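Long-range contacts in cell division control protein 73 (Saccharomyces cerevisiae, PDB 3V46), which serves in the PAF1 complex during RNA polymerase II transcription elongation, its C-terminal Ras-like domain promoting association of the complex with chromatin: residues K13-I19 / R87-F92; E83-R87 / N102-N106; K116-F120 / F156-L160. The contacts are given in a common frame with arbitrary orientation. Where two conformers were deposited one is given. Numbering follows the deposited sequence.

Contact 1: residues K13-I19 / R87-F92; sequences KDPIILI and RVVAIF
Two parallel strands, 16-18 and 88-92, run side by side in the central sheet of the Ras-like domain, their short axes 4.8 Å apart at closest and 16° from parallel. Lys-13 lays its CB over one face of the Arg-87 guanidinium, 3.7 Å from NE. The carbonyl of Asp-14 receives a fork from that group: Arg-87 (chi1 m, chi2 t, chi3 p) curls back so that its NE and NH2 each donate to Asp-14 O at 2.9 Å. Pro-15 sets its CB 3.7 Å from Val-89 CG1. With Ile-16 the ladder begins: Ile-16 N donates to Arg-87 O and Val-89 N to Ile-16 O, both 2.9 Å, while Ile-16 CD1 packs over the other face of the guanidinium. Ile-16 pairs with Val-88 but Ile-17 with Ala-90, so a beta bulge shifts the register at Val-89, whose psi of -17° breaks the extended run. Ile-17 rests CG2 3.9 Å from Phe-92 CE1. Leu-18, paired with Ile-91, continues the ladder: Leu-18 N to Ala-90 O 3.0 Å, Phe-92 N to Leu-18 O 2.9 Å. Ile-19 CD1 ends 3.7 Å from Phe-92 CD2. Strand 68-73 bonds to the far edge of 16-18, and strand 116-122 to 88-92; Ile-17 and Ala-90 face Leu-160 of helix 149-166, while Ile-16 and Leu-18 lie on the opposite face, where they touch Met-78 and Tyr-103 respectively.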
loop_
_atom_site.group_PDB
_atom_site.type_symbol
_atom_site.label_atom_id
_atom_site.label_comp_id
_atom_site.label_asym_id
_atom_site.label_seq_id
_atom_site.Cartn_x
_atom_site.Cartn_y
_atom_site.Cartn_z
ATOM N N LYS A 13 -13.870 11.066 4.989
ATOM C CA LYS A 13 -13.438 11.210 3.600
ATOM C C LYS A 13 -12.770 9.912 3.181
ATOM O O LYS A 13 -12.434 9.091 4.038
ATOM C CB LYS A 13 -12.494 12.400 3.417
ATOM C CG LYS A 13 -13.153 13.751 3.667
ATOM C CD LYS A 13 -12.767 14.767 2.599
ATOM C CE LYS A 13 -13.382 16.132 2.887
ATOM N NZ LYS A 13 -13.009 17.153 1.866
ATOM N N ASP A 14 -12.592 9.701 1.878
ATOM C CA ASP A 14 -12.006 8.443 1.418
ATOM C C ASP A 14 -10.548 8.317 1.849
ATOM O O ASP A 14 -9.734 9.218 1.631
ATOM C CB ASP A 14 -12.116 8.293 -0.098
ATOM C CG ASP A 14 -13.550 8.097 -0.566
ATOM O OD1 ASP A 14 -14.404 7.685 0.249
ATOM O OD2 ASP A 14 -13.820 8.335 -1.760
ATOM N N PRO A 15 -10.210 7.188 2.474
ATOM C CA PRO A 15 -8.809 6.997 2.856
ATOM C C PRO A 15 -7.897 6.795 1.643
ATOM O O PRO A 15 -8.327 6.374 0.559
ATOM C CB PRO A 15 -8.854 5.735 3.723
ATOM C CG PRO A 15 -10.073 5.012 3.278
ATOM C CD PRO A 15 -11.059 6.058 2.876
ATOM N N ILE A 16 -6.618 7.074 1.852
ATOM C CA ILE A 16 -5.640 7.063 0.785
ATOM C C ILE A 16 -4.539 6.047 1.061
ATOM O O ILE A 16 -4.059 5.925 2.191
ATOM C CB ILE A 16 -5.008 8.455 0.633
ATOM C CG1 ILE A 16 -6.102 9.489 0.324
ATOM C CG2 ILE A 16 -3.951 8.449 -0.446
ATOM C CD1 ILE A 16 -5.652 10.939 0.418
ATOM N N ILE A 17 -4.152 5.317 0.019
ATOM C CA ILE A 17 -3.013 4.416 0.059
ATOM C C ILE A 17 -1.975 4.950 -0.910
ATOM O O ILE A 17 -2.281 5.221 -2.069
ATOM C CB ILE A 17 -3.401 2.982 -0.345
ATOM C CG1 ILE A 17 -4.447 2.410 0.623
ATOM C CG2 ILE A 17 -2.166 2.082 -0.344
ATOM C CD1 ILE A 17 -4.983 1.004 0.263
ATOM N N LEU A 18 -0.749 5.128 -0.440
ATOM C CA LEU A 18 0.326 5.598 -1.312
ATOM C C LEU A 18 1.134 4.415 -1.806
ATOM O O LEU A 18 1.628 3.629 -1.011
ATOM C CB LEU A 18 1.255 6.540 -0.565
ATOM C CG LEU A 18 0.631 7.765 0.072
ATOM C CD1 LEU A 18 1.717 8.619 0.714
ATOM C CD2 LEU A 18 -0.115 8.544 -0.973
ATOM N N ILE A 19 1.286 4.323 -3.122
ATOM C CA ILE A 19 2.061 3.261 -3.745
ATOM C C ILE A 19 2.894 3.849 -4.882
ATOM O O ILE A 19 2.634 3.596 -6.064
ATOM C CB ILE A 19 1.156 2.095 -4.214
ATOM C CG1 ILE A 19 2.008 0.913 -4.690
ATOM C CG2 ILE A 19 0.165 2.561 -5.291
ATOM C CD1 ILE A 19 1.236 -0.368 -4.865
ATOM N N ARG A 87 -5.429 11.579 5.828
ATOM C CA ARG A 87 -6.241 10.533 5.210
ATOM C C ARG A 87 -5.412 9.336 4.764
ATOM O O ARG A 87 -5.961 8.322 4.357
ATOM C CB ARG A 87 -6.992 11.092 3.995
ATOM C CG ARG A 87 -8.074 12.115 4.351
ATOM C CD ARG A 87 -8.555 12.877 3.126
ATOM N NE ARG A 87 -9.100 12.004 2.093
ATOM C CZ ARG A 87 -9.449 12.411 0.879
ATOM N NH1 ARG A 87 -9.330 13.690 0.544
ATOM N NH2 ARG A 87 -9.925 11.548 -0.002
ATOM N N VAL A 88 -4.089 9.457 4.812
ATOM C CA VAL A 88 -3.219 8.375 4.359
ATOM C C VAL A 88 -3.208 7.279 5.421
ATOM O O VAL A 88 -2.815 7.517 6.565
ATOM C CB VAL A 88 -1.793 8.890 4.074
ATOM C CG1 VAL A 88 -0.838 7.741 3.771
ATOM C CG2 VAL A 88 -1.805 9.868 2.912
ATOM N N VAL A 89 -3.667 6.090 5.039
ATOM C CA VAL A 89 -3.830 4.976 5.979
ATOM C C VAL A 89 -2.827 3.851 5.741
ATOM O O VAL A 89 -2.616 3.011 6.612
ATOM C CB VAL A 89 -5.264 4.394 5.948
ATOM C CG1 VAL A 89 -6.276 5.445 6.377
ATOM C CG2 VAL A 89 -5.612 3.849 4.576
ATOM N N ALA A 90 -2.202 3.825 4.566
ATOM C CA ALA A 90 -1.180 2.824 4.273
ATOM C C ALA A 90 -0.227 3.361 3.237
ATOM O O ALA A 90 -0.623 4.109 2.334
ATOM C CB ALA A 90 -1.817 1.527 3.791
ATOM N N ILE A 91 1.031 2.953 3.374
ATOM C CA ILE A 91 2.098 3.340 2.472
ATOM C C ILE A 91 2.867 2.088 2.080
ATOM O O ILE A 91 3.403 1.379 2.942
ATOM C CB ILE A 91 3.043 4.360 3.138
ATOM C CG1 ILE A 91 2.259 5.637 3.516
ATOM C CG2 ILE A 91 4.212 4.706 2.214
ATOM C CD1 ILE A 91 3.042 6.631 4.311
ATOM N N PHE A 92 2.893 1.799 0.779
ATOM C CA PHE A 92 3.749 0.759 0.249
ATOM C C PHE A 92 5.097 1.381 -0.041
ATOM O O PHE A 92 5.172 2.439 -0.672
ATOM C CB PHE A 92 3.172 0.169 -1.041
ATOM C CG PHE A 92 1.963 -0.702 -0.843
ATOM C CD1 PHE A 92 0.976 -0.369 0.062
ATOM C CD2 PHE A 92 1.806 -1.849 -1.577
ATOM C CE1 PHE A 92 -0.142 -1.181 0.225
ATOM C CE2 PHE A 92 0.689 -2.652 -1.418
ATOM C CZ PHE A 92 -0.284 -2.313 -0.532
#

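Contact 2: residues E83-R87 / N102-N106; sequences EYWDR and NYQWN
Residues 83-86 have helical phi/psi near -65/-25, relaxing to -89/-9 at Arg-87, with backbone bonds from Asp-86 N to Glu-83 O (3.1 Å) and from Arg-87 N to Tyr-84 O (3.0 Å). This single turn leads into strand 88-92 of the Ras-like fold. Residues 102-106 are an irregular loop ahead of helix 108-114: Tyr-103 is extended (-80/158), Gln-104 helical (-56/-44), Trp-105 extended again (-111/105). No hydrogen bond joins the two segments; they meet through the Trp-85 indole, with the CA atoms of Trp-85 and Gln-104 6.6 Å apart. Trp-85 (chi1 -77°, chi2 103°) points at the loop. Gln-104 CB sits over its five-membered ring in a CH-pi contact, 3.6 Å from the centroid and 18° off the normal. The six-membered ring meets Tyr-103 obliquely, centroids 5.1 Å apart and planes at 44°, with Trp-85 CH2 3.5 Å from Tyr-103 CD1. Phe-79 stacks on the indole, and Leu-18 of strand 16-18 touches both Trp-85 and Tyr-103, so this loop packing adjoins the sheet. The Tyr-103 hydroxyl bonds to Gln-99. Trp-105 (chi1 -50°) swings its ring edge back to the turn, bringing CZ3 3.6 Å from Trp-85 O and CH2 4.0 Å from Asp-86 OD1.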
loop_
_atom_site.group_PDB
_atom_site.type_symbol
_atom_site.label_atom_id
_atom_site.label_comp_id
_atom_site.label_asym_id
_atom_site.label_seq_id
_atom_site.Cartn_x
_atom_site.Cartn_y
_atom_site.Cartn_z
ATOM N N GLU A 83 -4.389 18.568 5.093
ATOM C CA GLU A 83 -5.348 17.628 5.674
ATOM C C GLU A 83 -5.498 16.339 4.852
ATOM O O GLU A 83 -5.949 15.320 5.377
ATOM C CB GLU A 83 -6.706 18.294 5.941
ATOM C CG GLU A 83 -7.293 19.108 4.796
ATOM C CD GLU A 83 -8.598 19.791 5.193
ATOM O OE1 GLU A 83 -9.036 19.605 6.349
ATOM O OE2 GLU A 83 -9.189 20.509 4.357
ATOM N N TYR A 84 -5.105 16.371 3.579
ATOM C CA TYR A 84 -5.071 15.159 2.772
ATOM C C TYR A 84 -4.145 14.144 3.432
ATOM O O TYR A 84 -4.377 12.942 3.372
ATOM C CB TYR A 84 -4.566 15.437 1.351
ATOM C CG TYR A 84 -5.617 15.906 0.371
ATOM C CD1 TYR A 84 -6.389 14.996 -0.336
ATOM C CD2 TYR A 84 -5.819 17.257 0.130
ATOM C CE1 TYR A 84 -7.345 15.419 -1.242
ATOM C CE2 TYR A 84 -6.774 17.690 -0.769
ATOM C CZ TYR A 84 -7.532 16.765 -1.454
ATOM O OH TYR A 84 -8.481 17.188 -2.356
ATOM N N TRP A 85 -3.081 14.629 4.055
ATOM C CA TRP A 85 -2.117 13.728 4.676
ATOM C C TRP A 85 -2.711 12.940 5.838
ATOM O O TRP A 85 -2.274 11.826 6.112
ATOM C CB TRP A 85 -0.870 14.493 5.119
ATOM C CG TRP A 85 -0.010 14.783 3.957
ATOM C CD1 TRP A 85 0.134 15.975 3.304
ATOM C CD2 TRP A 85 0.796 13.836 3.255
ATOM N NE1 TRP A 85 0.999 15.826 2.244
ATOM C CE2 TRP A 85 1.419 14.521 2.195
ATOM C CE3 TRP A 85 1.061 12.476 3.429
ATOM C CZ2 TRP A 85 2.279 13.889 1.306
ATOM C CZ3 TRP A 85 1.918 11.852 2.546
ATOM C CH2 TRP A 85 2.525 12.562 1.507
ATOM N N ASP A 86 -3.710 13.503 6.510
ATOM C CA ASP A 86 -4.353 12.808 7.622
ATOM C C ASP A 86 -5.155 11.612 7.134
ATOM O O ASP A 86 -5.528 10.747 7.935
ATOM C CB ASP A 86 -5.289 13.740 8.390
ATOM C CG ASP A 86 -4.563 14.871 9.075
ATOM O OD1 ASP A 86 -3.413 14.662 9.507
ATOM O OD2 ASP A 86 -5.154 15.974 9.192
ATOM N N ARG A 87 -5.429 11.579 5.828
ATOM C CA ARG A 87 -6.241 10.533 5.210
ATOM C C ARG A 87 -5.412 9.336 4.764
ATOM O O ARG A 87 -5.961 8.322 4.357
ATOM C CB ARG A 87 -6.992 11.092 3.995
ATOM C CG ARG A 87 -8.074 12.115 4.351
ATOM C CD ARG A 87 -8.555 12.877 3.126
ATOM N NE ARG A 87 -9.100 12.004 2.093
ATOM C CZ ARG A 87 -9.449 12.411 0.879
ATOM N NH1 ARG A 87 -9.330 13.690 0.544
ATOM N NH2 ARG A 87 -9.925 11.548 -0.002
ATOM N N ASN A 102 9.087 14.437 0.201
ATOM C CA ASN A 102 8.045 15.456 0.069
ATOM C C ASN A 102 6.766 15.106 0.835
ATOM O O ASN A 102 5.723 15.732 0.651
ATOM C CB ASN A 102 7.729 15.692 -1.411
ATOM C CG ASN A 102 6.517 16.580 -1.619
ATOM O OD1 ASN A 102 6.608 17.809 -1.550
ATOM N ND2 ASN A 102 5.368 15.958 -1.877
ATOM N N TYR A 103 6.849 14.107 1.703
ATOM C CA TYR A 103 5.706 13.719 2.517
ATOM C C TYR A 103 5.576 14.684 3.704
ATOM O O TYR A 103 6.552 15.316 4.106
ATOM C CB TYR A 103 5.882 12.287 3.041
ATOM C CG TYR A 103 5.684 11.149 2.039
ATOM C CD1 TYR A 103 5.685 11.361 0.670
ATOM C CD2 TYR A 103 5.487 9.854 2.492
ATOM C CE1 TYR A 103 5.503 10.300 -0.223
ATOM C CE2 TYR A 103 5.303 8.797 1.620
ATOM C CZ TYR A 103 5.310 9.017 0.265
ATOM O OH TYR A 103 5.113 7.935 -0.583
ATOM N N GLN A 104 4.381 14.783 4.280
ATOM C CA GLN A 104 4.168 15.657 5.431
ATOM C C GLN A 104 5.132 15.281 6.545
ATOM O O GLN A 104 5.723 16.153 7.194
ATOM C CB GLN A 104 2.735 15.528 5.944
ATOM C CG GLN A 104 2.416 16.449 7.089
ATOM C CD GLN A 104 2.530 17.905 6.695
ATOM O OE1 GLN A 104 2.200 18.282 5.571
ATOM N NE2 GLN A 104 3.002 18.730 7.618
ATOM N N TRP A 105 5.263 13.977 6.772
ATOM C CA TRP A 105 6.207 13.442 7.744
ATOM C C TRP A 105 7.281 12.716 6.950
ATOM O O TRP A 105 7.039 11.635 6.394
ATOM C CB TRP A 105 5.494 12.504 8.733
ATOM C CG TRP A 105 4.272 13.140 9.306
ATOM C CD1 TRP A 105 4.226 14.071 10.304
ATOM C CD2 TRP A 105 2.917 12.926 8.892
ATOM N NE1 TRP A 105 2.926 14.448 10.540
ATOM C CE2 TRP A 105 2.102 13.755 9.690
ATOM C CE3 TRP A 105 2.312 12.104 7.933
ATOM C CZ2 TRP A 105 0.716 13.792 9.558
ATOM C CZ3 TRP A 105 0.939 12.141 7.803
ATOM C CH2 TRP A 105 0.155 12.983 8.610
ATOM N N ASN A 106 8.457 13.330 6.836
ATOM C CA ASN A 106 9.424 12.862 5.839
ATOM C C ASN A 106 10.535 11.947 6.358
ATOM O O ASN A 106 11.410 11.537 5.597
ATOM C CB ASN A 106 10.025 14.045 5.074
ATOM C CG ASN A 106 10.825 14.978 5.964
ATOM O OD1 ASN A 106 11.102 14.673 7.122
ATOM N ND2 ASN A 106 11.219 16.122 5.413
#

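Contact 3: residues K116-F120 / F156-L160; sequences KGYYF and FWHSL
Tyr-118, Phe-156 and Ser-159 carry most of this strand-to-helix contact, in which helix 149-166 packs on one face of the Ras-like sheet. Segment 116-120 is extended; 156-160 is regular helix, with Leu-160 N bonded to Phe-156 O at 2.9 Å. Their N-to-C directions differ by 160°, nearly antiparallel, and the axes come no closer than 11.2 Å, a gap bridged by long side chains. Tyr-118 (chi1 -65°, chi2 90°) points at the helix and offers a ring face to the edge of Phe-156 (chi1 171°, chi2 82°). In this edge-to-face pair the centroids are 4.9 Å apart, the planes at 53°, and Tyr-118 CZ lies 3.6 Å from Phe-156 CE1. Phe-156 CD1 also reaches Phe-120 CZ, at 4.0 Å. One helical turn after Phe-156, Ser-159 (chi1 173°) places OG 2.8 Å from Tyr-118 OH in a hydrogen bond whose direction is open. Lys-116 CE passes 3.6 Å from Ser-159 OG, but its ammonium forms a salt bridge with Glu-137 of neighbouring strand 136-141. Sharing Tyr-118 between an aromatic partner and a hydroxyl partner lets its ring join the apolar core while its phenolic oxygen is satisfied in a buried place.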
loop_
_atom_site.group_PDB
_atom_site.type_symbol
_atom_site.label_atom_id
_atom_site.label_comp_id
_atom_site.label_asym_id
_atom_site.label_seq_id
_atom_site.Cartn_x
_atom_site.Cartn_y
_atom_site.Cartn_z
ATOM N N LYS A 116 0.554 3.195 8.565
ATOM C CA LYS A 116 0.939 1.808 8.375
ATOM C C LYS A 116 1.766 1.639 7.111
ATOM O O LYS A 116 1.352 2.041 6.029
ATOM C CB LYS A 116 -0.320 0.949 8.303
ATOM C CG LYS A 116 -0.060 -0.484 7.975
ATOM C CD LYS A 116 0.290 -1.247 9.202
ATOM C CE LYS A 116 0.463 -2.720 8.897
ATOM N NZ LYS A 116 0.917 -3.442 10.099
ATOM N N GLY A 117 2.950 1.056 7.255
ATOM C CA GLY A 117 3.818 0.783 6.130
ATOM C C GLY A 117 3.908 -0.696 5.782
ATOM O O GLY A 117 3.824 -1.566 6.656
ATOM N N TYR A 118 4.089 -0.960 4.491
ATOM C CA TYR A 118 4.268 -2.305 3.957
ATOM C C TYR A 118 5.468 -2.318 3.029
ATOM O O TYR A 118 5.744 -1.330 2.344
ATOM C CB TYR A 118 3.041 -2.754 3.150
ATOM C CG TYR A 118 1.784 -2.901 3.965
ATOM C CD1 TYR A 118 0.916 -1.832 4.133
ATOM C CD2 TYR A 118 1.468 -4.100 4.578
ATOM C CE1 TYR A 118 -0.223 -1.952 4.864
ATOM C CE2 TYR A 118 0.307 -4.231 5.326
ATOM C CZ TYR A 118 -0.530 -3.147 5.457
ATOM O OH TYR A 118 -1.682 -3.249 6.201
ATOM N N TYR A 119 6.180 -3.439 3.021
ATOM C CA TYR A 119 7.252 -3.676 2.075
ATOM C C TYR A 119 7.042 -5.067 1.472
ATOM O O TYR A 119 7.212 -6.074 2.144
ATOM C CB TYR A 119 8.630 -3.593 2.746
ATOM C CG TYR A 119 9.765 -3.873 1.791
ATOM C CD1 TYR A 119 10.191 -2.908 0.887
ATOM C CD2 TYR A 119 10.417 -5.098 1.794
ATOM C CE1 TYR A 119 11.218 -3.151 0.007
ATOM C CE2 TYR A 119 11.458 -5.350 0.923
ATOM C CZ TYR A 119 11.850 -4.375 0.029
ATOM O OH TYR A 119 12.889 -4.613 -0.834
ATOM N N PHE A 120 6.657 -5.110 0.205
ATOM C CA PHE A 120 6.427 -6.368 -0.495
ATOM C C PHE A 120 7.667 -6.751 -1.290
ATOM O O PHE A 120 8.307 -5.901 -1.925
ATOM C CB PHE A 120 5.236 -6.243 -1.461
ATOM C CG PHE A 120 3.890 -6.311 -0.795
ATOM C CD1 PHE A 120 3.347 -5.196 -0.175
ATOM C CD2 PHE A 120 3.158 -7.489 -0.811
ATOM C CE1 PHE A 120 2.100 -5.262 0.420
ATOM C CE2 PHE A 120 1.909 -7.555 -0.227
ATOM C CZ PHE A 120 1.386 -6.446 0.398
ATOM N N PHE A 156 -3.612 -9.383 3.948
ATOM C CA PHE A 156 -3.386 -7.966 3.756
ATOM C C PHE A 156 -4.631 -7.186 4.129
ATOM O O PHE A 156 -4.557 -6.196 4.848
ATOM C CB PHE A 156 -3.002 -7.619 2.323
ATOM C CG PHE A 156 -2.986 -6.146 2.082
ATOM C CD1 PHE A 156 -1.875 -5.398 2.440
ATOM C CD2 PHE A 156 -4.100 -5.490 1.561
ATOM C CE1 PHE A 156 -1.851 -4.042 2.270
ATOM C CE2 PHE A 156 -4.079 -4.117 1.377
ATOM C CZ PHE A 156 -2.945 -3.391 1.730
ATOM N N TRP A 157 -5.783 -7.613 3.624
ATOM C CA TRP A 157 -7.005 -6.886 3.924
ATOM C C TRP A 157 -7.327 -6.916 5.409
ATOM O O TRP A 157 -7.831 -5.930 5.941
ATOM C CB TRP A 157 -8.179 -7.426 3.113
ATOM C CG TRP A 157 -8.233 -6.963 1.691
ATOM C CD1 TRP A 157 -8.206 -7.748 0.580
ATOM C CD2 TRP A 157 -8.356 -5.615 1.224
ATOM N NE1 TRP A 157 -8.319 -6.978 -0.549
ATOM C CE2 TRP A 157 -8.418 -5.665 -0.181
ATOM C CE3 TRP A 157 -8.445 -4.374 1.858
ATOM C CZ2 TRP A 157 -8.543 -4.519 -0.964
ATOM C CZ3 TRP A 157 -8.574 -3.239 1.079
ATOM C CH2 TRP A 157 -8.627 -3.319 -0.316
ATOM N N HIS A 158 -7.056 -8.038 6.077
ATOM C CA HIS A 158 -7.255 -8.142 7.521
ATOM C C HIS A 158 -6.340 -7.158 8.256
ATOM O O HIS A 158 -6.770 -6.483 9.189
ATOM C CB HIS A 158 -7.015 -9.594 7.981
ATOM C CG HIS A 158 -6.890 -9.764 9.464
ATOM N ND1 HIS A 158 -7.973 -10.017 10.278
ATOM C CD2 HIS A 158 -5.806 -9.741 10.275
ATOM C CE1 HIS A 158 -7.564 -10.134 11.530
ATOM N NE2 HIS A 158 -6.252 -9.974 11.555
ATOM N N SER A 159 -5.087 -7.066 7.803
ATOM C CA SER A 159 -4.097 -6.157 8.375
ATOM C C SER A 159 -4.563 -4.720 8.226
ATOM O O SER A 159 -4.485 -3.920 9.159
ATOM C CB SER A 159 -2.745 -6.343 7.671
ATOM O OG SER A 159 -1.804 -5.370 8.085
ATOM N N LEU A 160 -5.074 -4.392 7.046
ATOM C CA LEU A 160 -5.526 -3.035 6.791
ATOM C C LEU A 160 -6.825 -2.728 7.555
ATOM O O LEU A 160 -7.007 -1.631 8.066
ATOM C CB LEU A 160 -5.704 -2.826 5.291
ATOM C CG LEU A 160 -6.028 -1.400 4.865
ATOM C CD1 LEU A 160 -4.981 -0.413 5.377
ATOM C CD2 LEU A 160 -6.134 -1.328 3.355
#

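From the N terminus, strand 16-18 waits until residues 87-92 arrive for contact 1, closing a long loop that contains strands 54-59 and 68-73. Contact 2 crosses it: its first segment leads into 88-92 and shares Arg-87, while its second follows that strand, so both connections meet over one face of the sheet, where Leu-18 CD1 lies 3.6 Å from Tyr-103 CZ. Contact 3 opens after both have closed, closing a loop round helix 129-133 and strand 136-141 and bringing helix 149-166 back onto the opposite face. Strand 116-122 lies beside 88-92, with Ile-91 O 2.9 Å from Tyr-118 N, joining contacts 1 and 3 directly; contacts 2 and 3 do not touch, about 9 Å separating their nearest atoms.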